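Local atomic coordinates of short afifavidin (Afifella pfennigii, PDB entry 6HDT), a protein that binds biotin tightly as a dimeric bacterial avidin, and probably 2-iminobiotin too, although its exact biological role remains obscure. Residues W23-G28 with D123-V128; T87-F92 with I102-N107. All coordinates share one frame; numbering follows the deposited sequence.

Contact 1: W23-G28 with D123-V128; sequences WVNQDG and DTFTLV. With BTN (biotin), chain E.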
ATOM      1  N   TRP A  23       6.884   1.805  16.185  1.00 17.70           N
ATOM      2  CA  TRP A  23       5.606   2.445  16.315  1.00 18.11           C
ATOM      3  C   TRP A  23       4.593   1.534  16.991  1.00 17.98           C
ATOM      4  O   TRP A  23       4.685   0.311  16.879  1.00 21.27           O
ATOM      5  CB  TRP A  23       5.079   2.813  14.912  1.00 18.15           C
ATOM      6  CG  TRP A  23       6.049   3.566  14.076  1.00 18.61           C
ATOM      7  CD1 TRP A  23       7.056   3.040  13.347  1.00 20.19           C
ATOM      8  CD2 TRP A  23       6.136   5.003  13.918  1.00 17.32           C
ATOM      9  NE1 TRP A  23       7.754   4.040  12.715  1.00 20.93           N
ATOM     10  CE2 TRP A  23       7.214   5.255  13.053  1.00 18.89           C
ATOM     11  CE3 TRP A  23       5.392   6.086  14.400  1.00 18.00           C
ATOM     12  CZ2 TRP A  23       7.595   6.551  12.678  1.00 21.45           C
ATOM     13  CZ3 TRP A  23       5.777   7.381  14.021  1.00 19.83           C
ATOM     14  CH2 TRP A  23       6.856   7.595  13.173  1.00 19.79           C
ATOM     15  N   VAL A  24       3.599   2.171  17.609  1.00 19.15           N
ATOM     16  CA  VAL A  24       2.444   1.542  18.229  1.00 19.21           C
ATOM     17  C   VAL A  24       1.161   2.300  17.849  1.00 20.04           C
ATOM     18  O   VAL A  24       1.116   3.537  17.780  1.00 20.02           O
ATOM     19  CB  VAL A  24       2.589   1.407  19.759  1.00 19.13           C
ATOM     20  CG1 VAL A  24       2.513   2.758  20.456  1.00 20.67           C
ATOM     21  CG2 VAL A  24       1.521   0.511  20.331  1.00 23.31           C
ATOM     22  N   ASN A  25       0.110   1.554  17.527  1.00 21.83           N
ATOM     23  CA  ASN A  25      -1.166   2.213  17.281  1.00 20.72           C
ATOM     24  C   ASN A  25      -2.069   2.178  18.519  1.00 19.94           C
ATOM     25  O   ASN A  25      -1.655   1.717  19.580  1.00 27.24           O
ATOM     26  CB  ASN A  25      -1.832   1.727  15.992  1.00 19.79           C
ATOM     27  CG  ASN A  25      -2.502   0.391  16.145  1.00 19.67           C
ATOM     28  OD1 ASN A  25      -2.728  -0.070  17.246  1.00 20.65           O
ATOM     29  ND2 ASN A  25      -2.838  -0.232  15.025  1.00 21.38           N
ATOM     30  N   GLN A  26      -3.280   2.714  18.377  1.00 20.83           N
ATOM     31  CA  GLN A  26      -4.206   2.919  19.500  1.00 23.76           C
ATOM     32  C   GLN A  26      -4.719   1.589  20.080  1.00 21.86           C
ATOM     33  O   GLN A  26      -5.178   1.532  21.215  1.00 25.83           O
ATOM     34  CB  GLN A  26      -5.396   3.813  19.070  1.00 24.53           C
ATOM     35  CG  GLN A  26      -6.396   3.169  18.098  1.00 22.68           C
ATOM     36  CD  GLN A  26      -5.845   2.917  16.693  1.00 22.51           C
ATOM     37  OE1 GLN A  26      -4.971   3.635  16.205  1.00 19.34           O
ATOM     38  NE2 GLN A  26      -6.363   1.888  16.034  1.00 28.48           N
ATOM     39  N   ASP A  27      -4.650   0.526  19.285  1.00 22.70           N
ATOM     40  CA  ASP A  27      -5.003  -0.784  19.766  1.00 21.51           C
ATOM     41  C   ASP A  27      -3.805  -1.604  20.211  1.00 22.42           C
ATOM     42  O   ASP A  27      -3.956  -2.778  20.509  1.00 27.83           O
ATOM     43  CB  ASP A  27      -5.771  -1.549  18.695  1.00 24.63           C
ATOM     44  CG  ASP A  27      -7.142  -0.951  18.441  1.00 31.13           C
ATOM     45  OD1 ASP A  27      -7.888  -0.755  19.427  1.00 39.77           O
ATOM     46  OD2 ASP A  27      -7.461  -0.672  17.270  1.00 39.55           O
ATOM     47  N   GLY A  28      -2.624  -0.992  20.258  1.00 21.79           N
ATOM     48  CA  GLY A  28      -1.402  -1.683  20.686  1.00 23.17           C
ATOM     49  C   GLY A  28      -0.716  -2.560  19.645  1.00 19.44           C
ATOM     50  O   GLY A  28       0.230  -3.288  19.979  1.00 22.28           O
ATOM     51  N   ASP A 123      -6.081   4.093  11.839  1.00 17.86           N
ATOM     52  CA  ASP A 123      -5.089   3.856  12.876  1.00 16.48           C
ATOM     53  C   ASP A 123      -4.200   5.104  12.993  1.00 18.48           C
ATOM     54  O   ASP A 123      -3.782   5.697  11.972  1.00 17.26           O
ATOM     55  CB  ASP A 123      -4.148   2.685  12.565  1.00 18.81           C
ATOM     56  CG  ASP A 123      -4.791   1.321  12.714  1.00 19.24           C
ATOM     57  OD1 ASP A 123      -5.886   1.211  13.325  1.00 21.03           O
ATOM     58  OD2 ASP A 123      -4.173   0.343  12.193  1.00 21.66           O
ATOM     59  N   THR A 124      -3.905   5.450  14.234  1.00 20.24           N
ATOM     60  CA  THR A 124      -2.937   6.485  14.568  1.00 16.96           C
ATOM     61  C   THR A 124      -1.767   5.826  15.296  1.00 18.36           C
ATOM     62  O   THR A 124      -1.942   5.188  16.360  1.00 19.34           O
ATOM     63  CB  THR A 124      -3.553   7.559  15.463  1.00 20.05           C
ATOM     64  OG1 THR A 124      -4.675   8.117  14.777  1.00 27.59           O
ATOM     65  CG2 THR A 124      -2.546   8.672  15.735  1.00 21.17           C
ATOM     66  N   PHE A 125      -0.576   6.003  14.722  1.00 19.68           N
ATOM     67  CA  PHE A 125       0.620   5.396  15.219  1.00 17.11           C
ATOM     68  C   PHE A 125       1.423   6.440  15.944  1.00 20.15           C
ATOM     69  O   PHE A 125       1.437   7.609  15.537  1.00 19.85           O
ATOM     70  CB  PHE A 125       1.422   4.808  14.086  1.00 16.04           C
ATOM     71  CG  PHE A 125       0.740   3.656  13.389  1.00 16.71           C
ATOM     72  CD1 PHE A 125      -0.076   3.890  12.318  1.00 16.59           C
ATOM     73  CD2 PHE A 125       0.927   2.365  13.827  1.00 19.37           C
ATOM     74  CE1 PHE A 125      -0.699   2.814  11.642  1.00 16.58           C
ATOM     75  CE2 PHE A 125       0.305   1.303  13.185  1.00 17.59           C
ATOM     76  CZ  PHE A 125      -0.514   1.541  12.105  1.00 17.39           C
ATOM     77  N   THR A 126       2.037   6.041  17.049  1.00 18.55           N
ATOM     78  CA  THR A 126       2.975   6.952  17.730  1.00 22.39           C
ATOM     79  C   THR A 126       4.377   6.358  17.795  1.00 18.89           C
ATOM     80  O   THR A 126       4.561   5.127  17.988  1.00 26.61           O
ATOM     81  CB  THR A 126       2.467   7.337  19.131  1.00 30.81           C
ATOM     82  OG1 THR A 126       2.406   6.178  19.959  1.00 39.55           O
ATOM     83  CG2 THR A 126       1.068   7.957  19.054  1.00 21.97           C
ATOM     84  N   LEU A 127       5.371   7.240  17.647  1.00 21.99           N
ATOM     85  CA  LEU A 127       6.754   6.829  17.607  1.00 21.62           C
ATOM     86  C   LEU A 127       7.170   6.403  18.994  1.00 24.67           C
ATOM     87  O   LEU A 127       7.026   7.161  19.943  1.00 29.76           O
ATOM     88  CB  LEU A 127       7.653   7.988  17.154  1.00 26.23           C
ATOM     89  CG  LEU A 127       9.141   7.676  17.072  1.00 23.18           C
ATOM     90  CD1 LEU A 127       9.426   6.602  16.015  1.00 21.39           C
ATOM     91  CD2 LEU A 127       9.917   8.966  16.807  1.00 26.21           C
ATOM     92  N   VAL A 128       7.730   5.207  19.091  1.00 27.04           N
ATOM     93  CA  VAL A 128       8.239   4.656  20.337  1.00 32.45           C
ATOM     94  C   VAL A 128       9.669   5.132  20.475  1.00 44.41           C
ATOM     95  O   VAL A 128      10.520   4.740  19.682  1.00 45.25           O
ATOM     96  CB  VAL A 128       8.241   3.117  20.276  1.00 42.66           C
ATOM     97  CG1 VAL A 128       8.885   2.523  21.525  1.00 49.57           C
ATOM     98  CG2 VAL A 128       6.829   2.604  20.083  1.00 44.93           C
TER
HETATM   99  C11 BTN E 201      -7.275 -10.451   9.581  1.00 23.01           C
HETATM  100  O11 BTN E 201      -7.787 -10.684   8.469  1.00 25.42           O
HETATM  101  O12 BTN E 201      -7.953 -10.449  10.636  1.00 20.06           O
HETATM  102  C10 BTN E 201      -5.787 -10.147   9.612  1.00 21.42           C
HETATM  103  C9  BTN E 201      -5.405  -9.154  10.708  1.00 21.76           C
HETATM  104  C8  BTN E 201      -5.905  -7.737  10.412  1.00 20.34           C
HETATM  105  C7  BTN E 201      -5.627  -6.737  11.531  1.00 21.27           C
HETATM  106  C2  BTN E 201      -6.150  -5.362  11.129  1.00 18.21           C
HETATM  107  S1  BTN E 201      -5.164  -4.497   9.919  1.00 17.34           S
HETATM  108  C6  BTN E 201      -5.990  -2.968  10.258  1.00 16.12           C
HETATM  109  C5  BTN E 201      -6.220  -2.963  11.759  1.00 16.64           C
HETATM  110  N1  BTN E 201      -5.127  -2.379  12.483  1.00 17.97           N
HETATM  111  C3  BTN E 201      -4.453  -3.206  13.280  1.00 15.79           C
HETATM  112  O3  BTN E 201      -3.500  -2.865  14.003  1.00 17.87           O
HETATM  113  N2  BTN E 201      -5.003  -4.442  13.157  1.00 16.19           N
HETATM  114  C4  BTN E 201      -6.185  -4.394  12.310  1.00 15.39           C

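Contact 2: T87-F92 with I102-N107; sequences TSWTGF and IVTDWN. With BTN (biotin), chain E.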
ATOM      1  N   THR A  87      -4.105  -5.946   4.113  1.00 15.41           N
ATOM      2  CA  THR A  87      -4.410  -4.533   4.506  1.00 14.35           C
ATOM      3  C   THR A  87      -3.408  -3.560   3.884  1.00 13.68           C
ATOM      4  O   THR A  87      -2.230  -3.859   3.748  1.00 13.70           O
ATOM      5  CB  THR A  87      -4.347  -4.382   6.048  1.00 15.09           C
ATOM      6  OG1 THR A  87      -5.187  -5.343   6.685  1.00 17.34           O
ATOM      7  CG2 THR A  87      -4.722  -3.001   6.545  1.00 16.72           C
ATOM      8  N   SER A  88      -3.886  -2.369   3.513  1.00 17.03           N
ATOM      9  CA  SER A  88      -2.987  -1.258   3.203  1.00 12.65           C
ATOM     10  C   SER A  88      -3.349  -0.076   4.064  1.00 12.85           C
ATOM     11  O   SER A  88      -4.497   0.232   4.239  1.00 13.60           O
ATOM     12  CB  SER A  88      -3.037  -0.856   1.738  1.00 14.51           C
ATOM     13  OG  SER A  88      -2.836  -2.006   0.850  1.00 15.73           O
ATOM     14  N   TRP A  89      -2.322   0.638   4.515  1.00 15.20           N
ATOM     15  CA  TRP A  89      -2.513   1.846   5.269  1.00 15.84           C
ATOM     16  C   TRP A  89      -1.973   2.982   4.435  1.00 16.91           C
ATOM     17  O   TRP A  89      -0.990   2.804   3.723  1.00 16.28           O
ATOM     18  CB  TRP A  89      -1.684   1.803   6.549  1.00 17.98           C
ATOM     19  CG  TRP A  89      -2.122   0.908   7.641  1.00 17.42           C
ATOM     20  CD1 TRP A  89      -2.751   1.266   8.792  1.00 18.70           C
ATOM     21  CD2 TRP A  89      -1.903  -0.496   7.721  1.00 18.11           C
ATOM     22  NE1 TRP A  89      -2.959   0.171   9.577  1.00 20.28           N
ATOM     23  CE2 TRP A  89      -2.445  -0.930   8.945  1.00 18.02           C
ATOM     24  CE3 TRP A  89      -1.290  -1.432   6.878  1.00 17.77           C
ATOM     25  CZ2 TRP A  89      -2.379  -2.252   9.358  1.00 17.25           C
ATOM     26  CZ3 TRP A  89      -1.247  -2.767   7.291  1.00 16.38           C
ATOM     27  CH2 TRP A  89      -1.787  -3.160   8.501  1.00 15.60           C
ATOM     28  N   THR A  90      -2.544   4.180   4.584  1.00 20.64           N
ATOM     29  CA  THR A  90      -2.006   5.355   3.904  1.00 15.68           C
ATOM     30  C   THR A  90      -2.193   6.549   4.808  1.00 12.97           C
ATOM     31  O   THR A  90      -3.204   6.665   5.459  1.00 14.49           O
ATOM     32  CB  THR A  90      -2.684   5.610   2.543  1.00 15.30           C
ATOM     33  OG1 THR A  90      -2.932   4.354   1.869  1.00 17.65           O
ATOM     34  CG2 THR A  90      -1.827   6.540   1.654  1.00 17.28           C
ATOM     35  N   GLY A  91      -1.197   7.409   4.879  1.00 12.45           N
ATOM     36  CA  GLY A  91      -1.293   8.492   5.855  1.00 12.37           C
ATOM     37  C   GLY A  91      -0.118   9.423   5.813  1.00 12.24           C
ATOM     38  O   GLY A  91       0.658   9.447   4.884  1.00 13.19           O
ATOM     39  N   PHE A  92      -0.052  10.225   6.874  1.00 14.22           N
ATOM     40  CA  PHE A  92       0.895  11.314   6.990  1.00 16.80           C
ATOM     41  C   PHE A  92       1.414  11.464   8.418  1.00 16.63           C
ATOM     42  O   PHE A  92       0.689  11.225   9.411  1.00 18.87           O
ATOM     43  CB  PHE A  92       0.277  12.620   6.533  1.00 16.83           C
ATOM     44  CG  PHE A  92      -0.923  13.053   7.313  1.00 22.13           C
ATOM     45  CD1 PHE A  92      -2.202  12.637   6.929  1.00 20.20           C
ATOM     46  CD2 PHE A  92      -0.801  13.913   8.410  1.00 22.83           C
ATOM     47  CE1 PHE A  92      -3.314  13.046   7.640  1.00 18.97           C
ATOM     48  CE2 PHE A  92      -1.930  14.331   9.120  1.00 20.15           C
ATOM     49  CZ  PHE A  92      -3.179  13.902   8.734  1.00 25.52           C
ATOM     50  N   ILE A 102       1.753   9.192  13.151  1.00 16.23           N
ATOM     51  CA  ILE A 102       1.266   8.911  11.804  1.00 18.48           C
ATOM     52  C   ILE A 102      -0.245   8.708  11.863  1.00 16.81           C
ATOM     53  O   ILE A 102      -0.723   7.794  12.533  1.00 20.70           O
ATOM     54  CB  ILE A 102       1.856   7.638  11.165  1.00 18.78           C
ATOM     55  CG1 ILE A 102       3.372   7.511  11.408  1.00 20.60           C
ATOM     56  CG2 ILE A 102       1.541   7.638   9.672  1.00 16.52           C
ATOM     57  CD1 ILE A 102       3.946   6.177  10.976  1.00 19.06           C
ATOM     58  N   VAL A 103      -0.977   9.538  11.130  1.00 16.97           N
ATOM     59  CA  VAL A 103      -2.420   9.462  11.013  1.00 17.62           C
ATOM     60  C   VAL A 103      -2.673   8.695   9.724  1.00 16.94           C
ATOM     61  O   VAL A 103      -2.268   9.152   8.659  1.00 18.05           O
ATOM     62  CB  VAL A 103      -3.032  10.874  10.923  1.00 19.40           C
ATOM     63  CG1 VAL A 103      -4.527  10.795  10.671  1.00 22.62           C
ATOM     64  CG2 VAL A 103      -2.754  11.682  12.200  1.00 22.79           C
ATOM     65  N   THR A 104      -3.333   7.532   9.831  1.00 17.33           N
ATOM     66  CA  THR A 104      -3.587   6.715   8.665  1.00 15.72           C
ATOM     67  C   THR A 104      -5.033   6.293   8.574  1.00 16.44           C
ATOM     68  O   THR A 104      -5.744   6.231   9.579  1.00 17.08           O
ATOM     69  CB  THR A 104      -2.737   5.410   8.684  1.00 19.84           C
ATOM     70  OG1 THR A 104      -3.256   4.496   9.671  1.00 20.45           O
ATOM     71  CG2 THR A 104      -1.285   5.697   8.945  1.00 20.43           C
ATOM     72  N   ASP A 105      -5.427   5.964   7.345  1.00 14.60           N
ATOM     73  CA  ASP A 105      -6.657   5.207   7.060  1.00 14.80           C
ATOM     74  C   ASP A 105      -6.240   3.893   6.413  1.00 14.85           C
ATOM     75  O   ASP A 105      -5.207   3.805   5.768  1.00 15.36           O
ATOM     76  CB  ASP A 105      -7.578   5.961   6.085  1.00 15.41           C
ATOM     77  CG  ASP A 105      -8.212   7.217   6.688  1.00 17.80           C
ATOM     78  OD1 ASP A 105      -8.327   7.293   7.926  1.00 20.92           O
ATOM     79  OD2 ASP A 105      -8.676   8.082   5.906  1.00 25.01           O
ATOM     80  N   TRP A 106      -7.038   2.857   6.606  1.00 15.03           N
ATOM     81  CA  TRP A 106      -6.663   1.559   6.062  1.00 14.54           C
ATOM     82  C   TRP A 106      -7.844   0.899   5.477  1.00 15.46           C
ATOM     83  O   TRP A 106      -8.980   1.170   5.875  1.00 16.51           O
ATOM     84  CB  TRP A 106      -6.029   0.641   7.121  1.00 14.52           C
ATOM     85  CG  TRP A 106      -6.804   0.416   8.414  1.00 17.58           C
ATOM     86  CD1 TRP A 106      -6.572   1.033   9.629  1.00 17.18           C
ATOM     87  CD2 TRP A 106      -7.895  -0.503   8.642  1.00 15.51           C
ATOM     88  NE1 TRP A 106      -7.450   0.581  10.565  1.00 17.39           N
ATOM     89  CE2 TRP A 106      -8.259  -0.380  10.000  1.00 16.79           C
ATOM     90  CE3 TRP A 106      -8.585  -1.448   7.836  1.00 14.92           C
ATOM     91  CZ2 TRP A 106      -9.288  -1.106  10.568  1.00 17.10           C
ATOM     92  CZ3 TRP A 106      -9.617  -2.185   8.421  1.00 16.68           C
ATOM     93  CH2 TRP A 106      -9.955  -2.010   9.765  1.00 16.88           C
ATOM     94  N   ASN A 107      -7.535   0.049   4.506  1.00 15.64           N
ATOM     95  CA  ASN A 107      -8.502  -0.844   3.909  1.00 14.10           C
ATOM     96  C   ASN A 107      -7.986  -2.259   4.041  1.00 15.95           C
ATOM     97  O   ASN A 107      -6.801  -2.467   3.904  1.00 15.12           O
ATOM     98  CB  ASN A 107      -8.630  -0.515   2.426  1.00 17.56           C
ATOM     99  CG  ASN A 107      -9.377   0.778   2.161  1.00 15.81           C
ATOM    100  OD1 ASN A 107     -10.447   1.019   2.713  1.00 19.97           O
ATOM    101  ND2 ASN A 107      -8.794   1.622   1.324  1.00 15.23           N
TER
HETATM  102  C11 BTN E 201      -7.275 -10.451   9.581  1.00 23.01           C
HETATM  103  O11 BTN E 201      -7.787 -10.684   8.469  1.00 25.42           O
HETATM  104  O12 BTN E 201      -7.953 -10.449  10.636  1.00 20.06           O
HETATM  105  C10 BTN E 201      -5.787 -10.147   9.612  1.00 21.42           C
HETATM  106  C9  BTN E 201      -5.405  -9.154  10.708  1.00 21.76           C
HETATM  107  C8  BTN E 201      -5.905  -7.737  10.412  1.00 20.34           C
HETATM  108  C7  BTN E 201      -5.627  -6.737  11.531  1.00 21.27           C
HETATM  109  C2  BTN E 201      -6.150  -5.362  11.129  1.00 18.21           C
HETATM  110  S1  BTN E 201      -5.164  -4.497   9.919  1.00 17.34           S
HETATM  111  C6  BTN E 201      -5.990  -2.968  10.258  1.00 16.12           C
HETATM  112  C5  BTN E 201      -6.220  -2.963  11.759  1.00 16.64           C
HETATM  113  N1  BTN E 201      -5.127  -2.379  12.483  1.00 17.97           N
HETATM  114  C3  BTN E 201      -4.453  -3.206  13.280  1.00 15.79           C
HETATM  115  O3  BTN E 201      -3.500  -2.865  14.003  1.00 17.87           O
HETATM  116  N2  BTN E 201      -5.003  -4.442  13.157  1.00 16.19           N
HETATM  117  C4  BTN E 201      -6.185  -4.394  12.310  1.00 15.39           C
HETATM  118  O   HOH W   1      -4.887   2.666   2.539  1.00 17.86           O

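Contact 1: W23-G28 with D123-V128
Gln-26 reaches across to Asp-123 and Thr-124 with both ends of its amide. From CB, CG is set between the backbone N and the carbonyl carbon (chi1 70°), and a bend at chi2 (-69°) turns the amide toward the partner strand. At the tip OE1 accepts the backbone N-H of Thr-124 (OE1 to N 2.9 Å), while NE2 donates to Asp-123 OD1 at 2.8 Å. That bond is nearly straight and lies in the amide plane, yet it meets the carboxylate from above its plane. NE2 also donates to Asp-27 OD2, so one side-chain amide ties the turn to both an acid of its own loop and one of the facing strand.

Strands 20-24 and 117-127 are the first and last of the eight-stranded antiparallel avidin barrel, and their pairing closes it. Val-24 and Thr-126 form the hydrogen-bonded pair, with Val-24 N to Thr-126 O at 3.1 Å and Thr-126 N to Val-24 O at 2.8 Å. At the neighbouring non-hydrogen-bonded pair, Leu-127 lays CD1 over one face of the Trp-23 indole, 3.9 Å from the centroid of the six-membered ring; the Trp-23 indole N-H is hydrogen-bonded to the Ser-21 hydroxyl.

Beyond Val-24 the chain enters a type I turn, where Asn-25 OD1 accepts the N-H of Asp-27 in an Asx turn. Asn-25 CB sits over a face of the Phe-125 ring, 3.9 Å from its centroid, and Asn-25 ND2 donates a hydrogen bond to biotin O3 (2.9 Å). Biotin N1 in turn donates to Asp-123 OD2 at 2.9 Å along an almost straight line (172°), and the same oxygen also receives the indole N-H of Trp-89.

Contact 2: T87-F92 with I102-N107
Gly-91 faces Thr-104 where a side chain would collide with the opposite strand: its CA lies 3.0 Å from Val-103 O, and a CB would run into that oxygen and Thr-104 CG2. On either side of this pair, antiparallel backbone bonds knit strands 82-96 and 99-110 into a beta hairpin of the avidin barrel.

At the biotin end, Trp-106 CB makes a CH-pi contact over one face of the Trp-89 five-membered ring, 3.9 Å from its centroid. Thr-104 OG1, hydrogen-bonded to Asp-123 O, sits at the indole edge, 3.4 Å from Trp-89 CD1. The five-membered rings of the two indoles meet obliquely, their planes 55° apart. With CG between the backbone N and the carbonyl carbon (chi1 53°), Trp-106 presents a face to biotin, C6 lying over its centre. Biotin S1 is near Trp-89 CZ2 (3.6 Å); the Thr-87 hydroxyl, 3.3 Å from S1 by its OG1, is hydrogen-bonded to the indole N-H of Trp-76. An alanine in place of Trp-106 would probably open a gap beside biotin C6 and leave that flank of the thioether ring without its aromatic cover.

The sulfur-bearing ring is thus held here chiefly by flat aromatic surfaces, with one hydroxyl close to the sulfur.

Overall arrangement
Contact 2, the hairpin pairing of residues 87-92 and 102-107, is nested along the chain inside the large loop that contact 1 closes between residues 23-28 and 123-128. Their centres are about 12 Å apart within one barrel sheet. Strands 99-110 and 117-127 are neighbours and join the two contacts directly: Phe-125 N and Ile-102 O are probably hydrogen-bonded, while Trp-23 packs on Ile-102. Both contacts touch biotin, contact 1 with polar groups and contact 2 chiefly with aromatic ones. Contact 2 also borders the second subunit, which contact 1 does not touch, placing pocket and dimer interface on a shared hairpin.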